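Local coordinates for protein U4/U6 snRNA-associated-splicing factor PRP24 (Saccharomyces cerevisiae, PDB 4N0T) that binds U6 snRNA, helps it anneal with U4 snRNA and acts as a recycling factor of the spliceosome, at residues A[10-15]-A[48-53]; A[20-25]-A[36-41]; A[80-85]-A[130-135]. One frame throughout, in Å; residues are numbered along the deposited sequence.

Contacts 1 and 2 build the first RNA recognition motif, and contact 3 joins it to the second. Contact 1 is buried and pairs strand 10-15 with strand 49-53 by backbone hydrogen bonds. Contact 2, only partly buried, lays a helix start on edge strand 35-42, the other neighbour of strand 49-55; its chemistry is valine packing fringed by amide and water. Contact 3 is buried again, but it is a junction of two domains, with one backbone bond, a sulfur and a salt-bridged aspartate. Arg-52 of contact 1 and Asp-132 of contact 3 meet in a salt bridge, whereas contacts 2 and 3 do not touch.

Contact 1 of 3, residues A[10-15]-A[48-53]; sequences TVLVKN and FRFARI
Over one face of the Arg-52 guanidinium sits methyl CG2 of Thr-10, 3.7 Å above the plane and offset toward the rim. Thr-10 OG1 turns instead to Arg-6 O, and Arg-52 NE forms a salt bridge with Asp-132. At the other end of the ladder Phe-48 puts CE1 over one face of the Phe-50 ring, 3.5 Å above its plane, while Phe-50 CE1 lies in plane at the edge of Phe-48. Lys-14 runs extended beside Phe-50, its CG 3.6 Å from Phe-50 CE1, and its CE reaches Phe-48 CZ at 3.8 Å. Asn-15 crosses Phe-48 at about a right angle, OD1 3.5 Å from Phe-48 CB, with ND2 bonded to Glu-76 O. Phe-48 CG stands between the backbone N and carbonyl carbon (chi1 66°), which turns it toward Asn-15. An alanine here would probably open a gap over one face of Phe-50 and take away the ring on which Lys-14 CE and Asn-15 rest, leaving the lysine with Phe-50 as its one remaining ring.

The reverse face is apolar: Val-13 CG2 meets Ile-53 CD1 at 3.9 Å, and Val-11 CG2 lies on Ile-53 CB. Four backbone bonds, two in the Val-11/Ile-53 pair and two in the Val-13/Ala-51 pair, join the strands, whose N-to-C directions lie 168° apart, antiparallel.

These are the central strands of the RRM, carrying its RNP2 and RNP1 sequences. Val-13 and Ile-53 lie under helix 22-29, whereas Leu-12, Phe-50 and Arg-52 pack on strand 112-116 of the second RRM; strands 75-81 and 35-42 flank the pair.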
loop_
_atom_site.group_PDB
_atom_site.type_symbol
_atom_site.label_atom_id
_atom_site.label_comp_id
_atom_site.label_asym_id
_atom_site.label_seq_id
_atom_site.Cartn_x
_atom_site.Cartn_y
_atom_site.Cartn_z
ATOM N N THR A 10 11.521 -20.544 -5.153
ATOM C CA THR A 10 12.462 -19.591 -5.741
ATOM C C THR A 10 13.913 -20.006 -5.490
ATOM O O THR A 10 14.291 -20.401 -4.371
ATOM C CB THR A 10 12.231 -18.172 -5.201
ATOM O OG1 THR A 10 10.871 -17.799 -5.455
ATOM C CG2 THR A 10 13.150 -17.169 -5.889
ATOM N N VAL A 11 14.720 -19.908 -6.531
ATOM C CA VAL A 11 16.140 -20.203 -6.394
ATOM C C VAL A 11 16.977 -18.985 -6.733
ATOM O O VAL A 11 16.526 -18.075 -7.450
ATOM C CB VAL A 11 16.587 -21.382 -7.287
ATOM C CG1 VAL A 11 15.762 -22.623 -6.956
ATOM C CG2 VAL A 11 16.447 -21.029 -8.758
ATOM N N LEU A 12 18.205 -19.001 -6.227
ATOM C CA LEU A 12 19.192 -17.966 -6.480
ATOM C C LEU A 12 20.277 -18.579 -7.352
ATOM O O LEU A 12 20.746 -19.678 -7.058
ATOM C CB LEU A 12 19.823 -17.546 -5.153
ATOM C CG LEU A 12 20.983 -16.545 -5.232
ATOM C CD1 LEU A 12 20.472 -15.233 -5.760
ATOM C CD2 LEU A 12 21.654 -16.353 -3.877
ATOM N N VAL A 13 20.654 -17.880 -8.414
ATOM C CA VAL A 13 21.755 -18.321 -9.275
ATOM C C VAL A 13 22.867 -17.300 -9.133
ATOM O O VAL A 13 22.629 -16.097 -9.290
ATOM C CB VAL A 13 21.341 -18.414 -10.753
ATOM C CG1 VAL A 13 22.489 -18.980 -11.589
ATOM C CG2 VAL A 13 20.123 -19.293 -10.912
ATOM N N LYS A 14 24.074 -17.772 -8.822
ATOM C CA LYS A 14 25.230 -16.884 -8.718
ATOM C C LYS A 14 26.260 -17.214 -9.794
ATOM O O LYS A 14 26.391 -18.368 -10.200
ATOM C CB LYS A 14 25.867 -16.997 -7.328
ATOM C CG LYS A 14 27.103 -16.137 -7.154
ATOM C CD LYS A 14 27.625 -16.169 -5.736
ATOM C CE LYS A 14 28.788 -15.187 -5.591
ATOM N NZ LYS A 14 29.326 -15.187 -4.200
ATOM N N ASN A 15 26.941 -16.169 -10.264
ATOM C CA ASN A 15 28.086 -16.283 -11.188
ATOM C C ASN A 15 27.706 -16.550 -12.640
ATOM O O ASN A 15 28.475 -17.163 -13.387
ATOM C CB ASN A 15 29.126 -17.308 -10.713
ATOM C CG ASN A 15 30.513 -17.010 -11.272
ATOM O OD1 ASN A 15 30.893 -15.842 -11.387
ATOM N ND2 ASN A 15 31.262 -18.052 -11.640
ATOM N N PHE A 48 30.047 -10.398 -12.915
ATOM C CA PHE A 48 29.134 -11.500 -13.202
ATOM C C PHE A 48 27.699 -11.068 -12.900
ATOM O O PHE A 48 27.462 -9.927 -12.500
ATOM C CB PHE A 48 29.512 -12.761 -12.402
ATOM C CG PHE A 48 29.338 -12.621 -10.911
ATOM C CD1 PHE A 48 28.106 -12.883 -10.303
ATOM C CD2 PHE A 48 30.406 -12.248 -10.116
ATOM C CE1 PHE A 48 27.954 -12.754 -8.931
ATOM C CE2 PHE A 48 30.264 -12.130 -8.753
ATOM C CZ PHE A 48 29.030 -12.382 -8.153
ATOM N N ARG A 49 26.734 -11.961 -13.094
ATOM C CA ARG A 49 25.354 -11.613 -12.754
ATOM C C ARG A 49 24.695 -12.612 -11.814
ATOM O O ARG A 49 25.025 -13.803 -11.815
ATOM C CB ARG A 49 24.502 -11.448 -14.016
ATOM C CG ARG A 49 25.077 -10.444 -15.006
ATOM C CD ARG A 49 24.055 -10.009 -16.036
ATOM N NE ARG A 49 23.322 -8.819 -15.610
ATOM C CZ ARG A 49 22.267 -8.320 -16.250
ATOM N NH1 ARG A 49 21.807 -8.917 -17.340
ATOM N NH2 ARG A 49 21.659 -7.234 -15.791
ATOM N N PHE A 50 23.757 -12.112 -11.013
ATOM C CA PHE A 50 22.912 -12.962 -10.176
ATOM C C PHE A 50 21.567 -13.113 -10.879
ATOM O O PHE A 50 21.168 -12.248 -11.670
ATOM C CB PHE A 50 22.623 -12.288 -8.836
ATOM C CG PHE A 50 23.796 -12.223 -7.892
ATOM C CD1 PHE A 50 24.100 -13.294 -7.058
ATOM C CD2 PHE A 50 24.557 -11.060 -7.790
ATOM C CE1 PHE A 50 25.153 -13.221 -6.153
ATOM C CE2 PHE A 50 25.611 -10.979 -6.890
ATOM C CZ PHE A 50 25.907 -12.058 -6.066
ATOM N N ALA A 51 20.854 -14.199 -10.592
ATOM C CA ALA A 51 19.466 -14.326 -11.031
ATOM C C ALA A 51 18.590 -14.864 -9.914
ATOM O O ALA A 51 19.021 -15.693 -9.109
ATOM C CB ALA A 51 19.352 -15.223 -12.261
ATOM N N ARG A 52 17.353 -14.378 -9.867
ATOM C CA ARG A 52 16.331 -14.950 -9.016
ATOM C C ARG A 52 15.335 -15.612 -9.953
ATOM O O ARG A 52 14.861 -14.984 -10.898
ATOM C CB ARG A 52 15.636 -13.837 -8.217
ATOM C CG ARG A 52 14.401 -14.275 -7.473
ATOM C CD ARG A 52 13.724 -13.053 -6.848
ATOM N NE ARG A 52 12.563 -13.423 -6.057
ATOM C CZ ARG A 52 11.347 -13.585 -6.563
ATOM N NH1 ARG A 52 11.147 -13.398 -7.857
ATOM N NH2 ARG A 52 10.334 -13.919 -5.777
ATOM N N ILE A 53 15.036 -16.887 -9.718
ATOM C CA ILE A 53 14.081 -17.594 -10.569
ATOM C C ILE A 53 12.986 -18.179 -9.696
ATOM O O ILE A 53 13.248 -19.012 -8.813
ATOM C CB ILE A 53 14.752 -18.723 -11.403
ATOM C CG1 ILE A 53 15.938 -18.178 -12.195
ATOM C CG2 ILE A 53 13.739 -19.357 -12.366
ATOM C CD1 ILE A 53 16.755 -19.287 -12.866
#

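Contact 2 of 3, residues A[20-25]-A[36-41]; sequences YNQNKV and IHVDVA
Val-25 and Val-38 meet where the first helix of this RRM, 22-29, lies on the back of its edge strand 35-42, within the beta-alpha-beta half of the fold. The apolar contact comes first. Val-25 CG1 touches Val-38 CG1 at 3.6 Å, and its other methyl, CG2, lies against Val-40 CG2 at 3.8 Å. One branched side chain of the helix thus spans two strand residues that point to the same face. Val-25 CG1 stands anti to the backbone N (chi1 171°) and CG2 anti to the carbonyl carbon, so the two methyls part toward different valines. Val-40 also reaches the backbone where the helix begins: its CG2 lies near Gln-22 N, and its CG1 near Tyr-20 O, which accepts a hydrogen bond from Arg-49.

Tyr-20 adds an aromatic element on the helix side. Lys-24 CB sits over one face of its ring, and Val-25 CG2 lies in plane at the edge.

A capping bond holds the helix start. Asn-21 is the N-cap: its OD1 accepts from Lys-24 N at 2.7 Å, with the donor nearly along the C=O axis. The bond ties the first turn down just where Val-25 points at the strand and Gln-22 reaches it.

The polar fringe lies on the exposed flank. A classic beta bulge sets Ile-36 and His-37 against the single residue Glu-54, and past it His-37 ND1 makes a weak hydrogen bond to Asp-39 OD2. Gln-22, extended beyond CG, runs antiparallel to the Val-38 side chain and brings NE2 to 3.0 Å from Val-38 O. One water lies over a face of the His-37 ring; it accepts from Val-38 N at 2.8 Å and more weakly from Gln-22 NE2 at 3.2 Å.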
loop_
_atom_site.group_PDB
_atom_site.type_symbol
_atom_site.label_atom_id
_atom_site.label_comp_id
_atom_site.label_asym_id
_atom_site.label_seq_id
_atom_site.Cartn_x
_atom_site.Cartn_y
_atom_site.Cartn_z
ATOM N N TYR A 20 24.755 -12.541 -19.702
ATOM C CA TYR A 20 23.495 -13.242 -19.493
ATOM C C TYR A 20 22.331 -12.313 -19.149
ATOM O O TYR A 20 22.367 -11.560 -18.169
ATOM C CB TYR A 20 23.645 -14.381 -18.475
ATOM C CG TYR A 20 23.558 -15.736 -19.139
ATOM C CD1 TYR A 20 24.483 -16.107 -20.106
ATOM C CD2 TYR A 20 22.546 -16.634 -18.821
ATOM C CE1 TYR A 20 24.413 -17.331 -20.733
ATOM C CE2 TYR A 20 22.467 -17.871 -19.447
ATOM C CZ TYR A 20 23.406 -18.207 -20.406
ATOM O OH TYR A 20 23.359 -19.426 -21.044
ATOM N N ASN A 21 21.304 -12.365 -19.986
ATOM C CA ASN A 21 20.083 -11.613 -19.751
ATOM C C ASN A 21 18.953 -12.521 -19.289
ATOM O O ASN A 21 19.090 -13.747 -19.251
ATOM C CB ASN A 21 19.670 -10.825 -21.008
ATOM C CG ASN A 21 19.445 -11.715 -22.225
ATOM O OD1 ASN A 21 19.020 -12.866 -22.111
ATOM N ND2 ASN A 21 19.721 -11.171 -23.407
ATOM N N GLN A 22 17.834 -11.901 -18.949
ATOM C CA GLN A 22 16.632 -12.598 -18.523
ATOM C C GLN A 22 16.221 -13.709 -19.505
ATOM O O GLN A 22 15.848 -14.815 -19.096
ATOM C CB GLN A 22 15.532 -11.553 -18.393
ATOM C CG GLN A 22 14.223 -12.022 -17.863
ATOM C CD GLN A 22 13.264 -10.865 -17.732
ATOM O OE1 GLN A 22 13.460 -9.818 -18.353
ATOM N NE2 GLN A 22 12.234 -11.034 -16.919
ATOM N N ASN A 23 16.309 -13.416 -20.800
ATOM C CA ASN A 23 15.945 -14.387 -21.826
ATOM C C ASN A 23 16.826 -15.633 -21.804
ATOM O O ASN A 23 16.324 -16.762 -21.885
ATOM C CB ASN A 23 16.001 -13.742 -23.213
ATOM C CG ASN A 23 15.841 -14.754 -24.335
ATOM O OD1 ASN A 23 14.938 -15.593 -24.313
ATOM N ND2 ASN A 23 16.730 -14.688 -25.321
ATOM N N LYS A 24 18.137 -15.430 -21.697
ATOM C CA LYS A 24 19.075 -16.549 -21.689
ATOM C C LYS A 24 18.902 -17.379 -20.425
ATOM O O LYS A 24 19.094 -18.596 -20.438
ATOM C CB LYS A 24 20.512 -16.049 -21.788
ATOM C CG LYS A 24 20.844 -15.389 -23.115
ATOM C CD LYS A 24 22.317 -15.030 -23.182
ATOM C CE LYS A 24 22.649 -14.310 -24.476
ATOM N NZ LYS A 24 24.047 -13.793 -24.450
ATOM N N VAL A 25 18.543 -16.712 -19.332
ATOM C CA VAL A 25 18.265 -17.413 -18.083
ATOM C C VAL A 25 17.070 -18.347 -18.251
ATOM O O VAL A 25 17.141 -19.517 -17.863
ATOM C CB VAL A 25 18.066 -16.428 -16.919
ATOM C CG1 VAL A 25 17.569 -17.152 -15.680
ATOM C CG2 VAL A 25 19.382 -15.708 -16.634
ATOM N N ILE A 36 7.609 -18.799 -13.259
ATOM C CA ILE A 36 6.718 -17.661 -13.033
ATOM C C ILE A 36 7.414 -16.325 -13.306
ATOM O O ILE A 36 6.840 -15.438 -13.945
ATOM C CB ILE A 36 6.161 -17.663 -11.590
ATOM C CG1 ILE A 36 5.282 -18.895 -11.356
ATOM C CG2 ILE A 36 5.363 -16.394 -11.302
ATOM C CD1 ILE A 36 4.648 -18.937 -9.980
ATOM N N HIS A 37 8.646 -16.176 -12.820
ATOM C CA HIS A 37 9.344 -14.903 -12.965
ATOM C C HIS A 37 10.860 -15.076 -12.902
ATOM O O HIS A 37 11.361 -15.961 -12.202
ATOM C CB HIS A 37 8.878 -13.911 -11.891
ATOM C CG HIS A 37 9.190 -12.484 -12.222
ATOM N ND1 HIS A 37 10.268 -11.811 -11.683
ATOM C CD2 HIS A 37 8.583 -11.613 -13.058
ATOM C CE1 HIS A 37 10.301 -10.582 -12.166
ATOM N NE2 HIS A 37 9.292 -10.434 -13.003
ATOM N N VAL A 38 11.575 -14.226 -13.633
ATOM C CA VAL A 38 13.033 -14.206 -13.608
ATOM C C VAL A 38 13.527 -12.777 -13.411
ATOM O O VAL A 38 13.116 -11.883 -14.146
ATOM C CB VAL A 38 13.618 -14.723 -14.930
ATOM C CG1 VAL A 38 15.133 -14.548 -14.944
ATOM C CG2 VAL A 38 13.254 -16.191 -15.136
ATOM N N ASP A 39 14.382 -12.558 -12.415
ATOM C CA ASP A 39 15.100 -11.283 -12.298
ATOM C C ASP A 39 16.599 -11.514 -12.436
ATOM O O ASP A 39 17.123 -12.479 -11.894
ATOM C CB ASP A 39 14.819 -10.626 -10.951
ATOM C CG ASP A 39 13.367 -10.251 -10.780
ATOM O OD1 ASP A 39 12.922 -9.307 -11.465
ATOM O OD2 ASP A 39 12.677 -10.894 -9.961
ATOM N N VAL A 40 17.281 -10.639 -13.175
ATOM C CA VAL A 40 18.739 -10.690 -13.282
ATOM C C VAL A 40 19.300 -9.359 -12.776
ATOM O O VAL A 40 18.720 -8.301 -13.036
ATOM C CB VAL A 40 19.193 -10.950 -14.731
ATOM C CG1 VAL A 40 20.708 -11.055 -14.818
ATOM C CG2 VAL A 40 18.561 -12.224 -15.266
ATOM N N ALA A 41 20.400 -9.411 -12.029
ATOM C CA ALA A 41 21.043 -8.200 -11.508
ATOM C C ALA A 41 22.552 -8.334 -11.622
ATOM O O ALA A 41 23.098 -9.431 -11.461
ATOM C CB ALA A 41 20.661 -7.966 -10.061
HETATM O O HOH W 1 10.072 -12.827 -15.469
#

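Contact 3 of 3, residues A[80-85]-A[130-135]; sequences SHLTEC and YIDVTS. With nucleotides of chain B.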
loop_
_atom_site.group_PDB
_atom_site.type_symbol
_atom_site.label_atom_id
_atom_site.label_comp_id
_atom_site.label_asym_id
_atom_site.label_seq_id
_atom_site.Cartn_x
_atom_site.Cartn_y
_atom_site.Cartn_z
ATOM N N SER A 80 20.962 -22.311 -5.662
ATOM C CA SER A 80 20.576 -22.668 -4.306
ATOM C C SER A 80 19.156 -22.208 -4.022
ATOM O O SER A 80 18.646 -21.332 -4.715
ATOM C CB SER A 80 21.520 -22.019 -3.300
ATOM O OG SER A 80 21.545 -20.613 -3.482
ATOM N N HIS A 81 18.527 -22.809 -3.020
ATOM C CA HIS A 81 17.242 -22.298 -2.539
ATOM C C HIS A 81 17.456 -20.867 -2.061
ATOM O O HIS A 81 18.437 -20.575 -1.360
ATOM C CB HIS A 81 16.712 -23.143 -1.374
ATOM C CG HIS A 81 16.217 -24.502 -1.771
ATOM N ND1 HIS A 81 15.095 -24.691 -2.550
ATOM C CD2 HIS A 81 16.676 -25.741 -1.464
ATOM C CE1 HIS A 81 14.888 -25.987 -2.714
ATOM N NE2 HIS A 81 15.838 -26.645 -2.073
ATOM N N LEU A 82 16.545 -19.967 -2.427
ATOM C CA LEU A 82 16.626 -18.609 -1.906
ATOM C C LEU A 82 16.058 -18.659 -0.510
ATOM O O LEU A 82 14.874 -18.937 -0.337
ATOM C CB LEU A 82 15.820 -17.624 -2.755
ATOM C CG LEU A 82 15.973 -16.160 -2.317
ATOM C CD1 LEU A 82 17.354 -15.631 -2.698
ATOM C CD2 LEU A 82 14.879 -15.286 -2.916
ATOM N N THR A 83 16.901 -18.432 0.490
ATOM C CA THR A 83 16.447 -18.483 1.871
ATOM C C THR A 83 17.193 -17.469 2.723
ATOM O O THR A 83 18.376 -17.188 2.488
ATOM C CB THR A 83 16.586 -19.901 2.477
ATOM O OG1 THR A 83 16.185 -19.870 3.846
ATOM C CG2 THR A 83 18.011 -20.363 2.422
ATOM N N GLU A 84 16.475 -16.896 3.688
ATOM C CA GLU A 84 17.036 -15.875 4.569
ATOM C C GLU A 84 17.625 -14.680 3.819
ATOM O O GLU A 84 18.501 -13.981 4.328
ATOM C CB GLU A 84 18.052 -16.500 5.532
ATOM C CG GLU A 84 17.446 -17.588 6.404
ATOM C CD GLU A 84 18.422 -18.110 7.427
ATOM O OE1 GLU A 84 19.130 -19.091 7.122
ATOM O OE2 GLU A 84 18.489 -17.525 8.531
ATOM N N CYS A 85 17.103 -14.420 2.624
ATOM C CA CYS A 85 17.556 -13.303 1.814
ATOM C C CYS A 85 16.462 -12.292 1.506
ATOM O O CYS A 85 16.569 -11.553 0.527
ATOM C CB CYS A 85 18.091 -13.816 0.483
ATOM S SG CYS A 85 19.659 -14.715 0.623
ATOM N N TYR A 130 8.566 -5.864 -0.139
ATOM C CA TYR A 130 9.448 -7.002 0.049
ATOM C C TYR A 130 10.650 -6.839 -0.864
ATOM O O TYR A 130 10.516 -6.421 -2.028
ATOM C CB TYR A 130 8.726 -8.318 -0.274
ATOM C CG TYR A 130 7.721 -8.699 0.772
ATOM C CD1 TYR A 130 8.085 -9.456 1.875
ATOM C CD2 TYR A 130 6.406 -8.278 0.664
ATOM C CE1 TYR A 130 7.159 -9.802 2.839
ATOM C CE2 TYR A 130 5.475 -8.607 1.618
ATOM C CZ TYR A 130 5.851 -9.366 2.696
ATOM O OH TYR A 130 4.902 -9.673 3.641
ATOM N N ILE A 131 11.832 -7.153 -0.338
ATOM C CA ILE A 131 13.051 -7.011 -1.120
ATOM C C ILE A 131 13.874 -8.272 -0.973
ATOM O O ILE A 131 14.159 -8.695 0.156
ATOM C CB ILE A 131 13.913 -5.842 -0.596
ATOM C CG1 ILE A 131 13.115 -4.540 -0.588
ATOM C CG2 ILE A 131 15.159 -5.677 -1.476
ATOM C CD1 ILE A 131 13.521 -3.609 0.546
ATOM N N ASP A 132 14.270 -8.862 -2.105
ATOM C CA ASP A 132 15.172 -10.003 -2.080
ATOM C C ASP A 132 16.591 -9.534 -2.388
ATOM O O ASP A 132 16.810 -8.805 -3.357
ATOM C CB ASP A 132 14.766 -11.048 -3.122
ATOM C CG ASP A 132 13.468 -11.753 -2.775
ATOM O OD1 ASP A 132 13.086 -11.753 -1.586
ATOM O OD2 ASP A 132 12.846 -12.312 -3.703
ATOM N N VAL A 133 17.524 -9.932 -1.532
ATOM C CA VAL A 133 18.944 -9.666 -1.770
ATOM C C VAL A 133 19.666 -10.980 -2.041
ATOM O O VAL A 133 19.016 -12.017 -2.197
ATOM C CB VAL A 133 19.571 -8.869 -0.610
ATOM C CG1 VAL A 133 18.891 -7.531 -0.512
ATOM C CG2 VAL A 133 19.458 -9.627 0.719
ATOM N N THR A 134 20.998 -10.954 -2.136
ATOM C CA THR A 134 21.713 -12.139 -2.598
ATOM C C THR A 134 22.335 -13.010 -1.506
ATOM O O THR A 134 22.833 -14.103 -1.798
ATOM C CB THR A 134 22.816 -11.770 -3.601
ATOM O OG1 THR A 134 23.793 -10.951 -2.947
ATOM C CG2 THR A 134 22.234 -11.017 -4.776
ATOM N N SER A 135 22.348 -12.531 -0.266
ATOM C CA SER A 135 22.879 -13.338 0.840
ATOM C C SER A 135 22.240 -13.003 2.183
ATOM O O SER A 135 21.711 -11.907 2.363
ATOM C CB SER A 135 24.398 -13.168 0.951
ATOM O OG SER A 135 24.719 -11.914 1.538
ATOM P P G B 21 -0.312 -9.226 3.270
ATOM O OP1 G B 21 -1.535 -8.585 3.838
ATOM O OP2 G B 21 -0.395 -10.704 3.030
ATOM O "O5'" G B 21 0.079 -8.477 1.927
ATOM C "C5'" G B 21 1.328 -8.742 1.299
ATOM C "C4'" G B 21 1.381 -8.154 -0.089
ATOM O "O4'" G B 21 2.742 -8.259 -0.577
ATOM C "C3'" G B 21 0.534 -8.867 -1.130
ATOM O "O3'" G B 21 0.360 -7.941 -2.195
ATOM C "C2'" G B 21 1.493 -9.949 -1.608
ATOM O "O2'" G B 21 1.134 -10.531 -2.839
ATOM C "C1'" G B 21 2.770 -9.122 -1.706
ATOM N N9 G B 21 4.023 -9.859 -1.641
ATOM C C8 G B 21 5.022 -9.699 -2.563
ATOM N N7 G B 21 6.063 -10.415 -2.278
ATOM C C5 G B 21 5.751 -11.061 -1.109
ATOM C C6 G B 21 6.535 -11.949 -0.336
ATOM O O6 G B 21 7.689 -12.366 -0.578
ATOM N N1 G B 21 5.845 -12.384 0.783
ATOM C C2 G B 21 4.578 -11.970 1.139
ATOM N N2 G B 21 4.078 -12.483 2.273
ATOM N N3 G B 21 3.838 -11.143 0.423
ATOM C C4 G B 21 4.483 -10.716 -0.675
ATOM P P A B 20 0.379 -4.805 8.215
ATOM O OP1 A B 20 -0.654 -3.908 7.630
ATOM O OP2 A B 20 0.084 -5.479 9.508
ATOM O "O5'" A B 20 0.758 -5.934 7.165
ATOM C "C5'" A B 20 0.976 -5.638 5.782
ATOM C "C4'" A B 20 1.563 -6.822 5.065
ATOM O "O4'" A B 20 2.960 -6.941 5.456
ATOM C "C3'" A B 20 0.909 -8.171 5.376
ATOM O "O3'" A B 20 0.965 -9.007 4.224
ATOM C "C2'" A B 20 1.832 -8.749 6.445
ATOM O "O2'" A B 20 1.815 -10.159 6.530
ATOM C "C1'" A B 20 3.198 -8.227 5.989
ATOM N N9 A B 20 4.164 -8.111 7.080
ATOM C C8 A B 20 4.046 -7.370 8.228
ATOM N N7 A B 20 5.067 -7.516 9.044
ATOM C C5 A B 20 5.913 -8.394 8.377
ATOM C C6 A B 20 7.164 -8.951 8.711
ATOM N N6 A B 20 7.798 -8.674 9.851
ATOM N N1 A B 20 7.724 -9.799 7.819
ATOM C C2 A B 20 7.071 -10.091 6.688
ATOM N N3 A B 20 5.883 -9.632 6.278
ATOM C C4 A B 20 5.366 -8.778 7.168
#
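Cys-85 and Val-133 form the tight part of this contact. Val-133 N donates to Cys-85 O over 2.8 Å at 167°, nearly straight, and the same carbonyl oxygen takes a CA-H...O contact from Asp-132 CA at 3.3 Å. The thiol points away from that oxygen: with SG anti to the carbonyl carbon (chi1 -70°) it lies against the backbone of Ser-135, 3.5 Å from Ser-135 C. Cys-85 CB presses at 3.4 Å on Val-133 O, a buried oxygen for which the model holds no hydrogen-bond partner.

Leu-82 packs beside this grip. Its CD2 comes obliquely to the carboxylate of Asp-132, 3.7 Å from OD2, and so covers with hydrocarbon a buried acid whose OD2 forms salt bridges with Arg-116 and with Arg-52 of the first domain, while OD1 takes a hydrogen bond from Thr-86 OG1. The two arginines would be expected to keep the aspartate charged.

Two RNA recognition motifs meet here: the chain leaves the last long strand of the first sheet at His-81, bends through 82-85 and enters the first strand of the second at Thr-86. Strand 128-133 is the RNP1 strand of that second domain.

The bend itself is looser: Thr-83 and Glu-84 are exposed, and Glu-84 touches the other segment barely at all, its carboxylate reaching out to Lys-136 in a salt bridge.

At the far end of the strand Tyr-130, on the RNP1 position that commonly holds a base-binding aromatic, turns to the RNA. G21 of chain B lies over the centre of one ring face, its C6 3.5 Å above the plane. The hydroxyl OH of Tyr-130 donates to N3 of A20 of chain B at 2.8 Å.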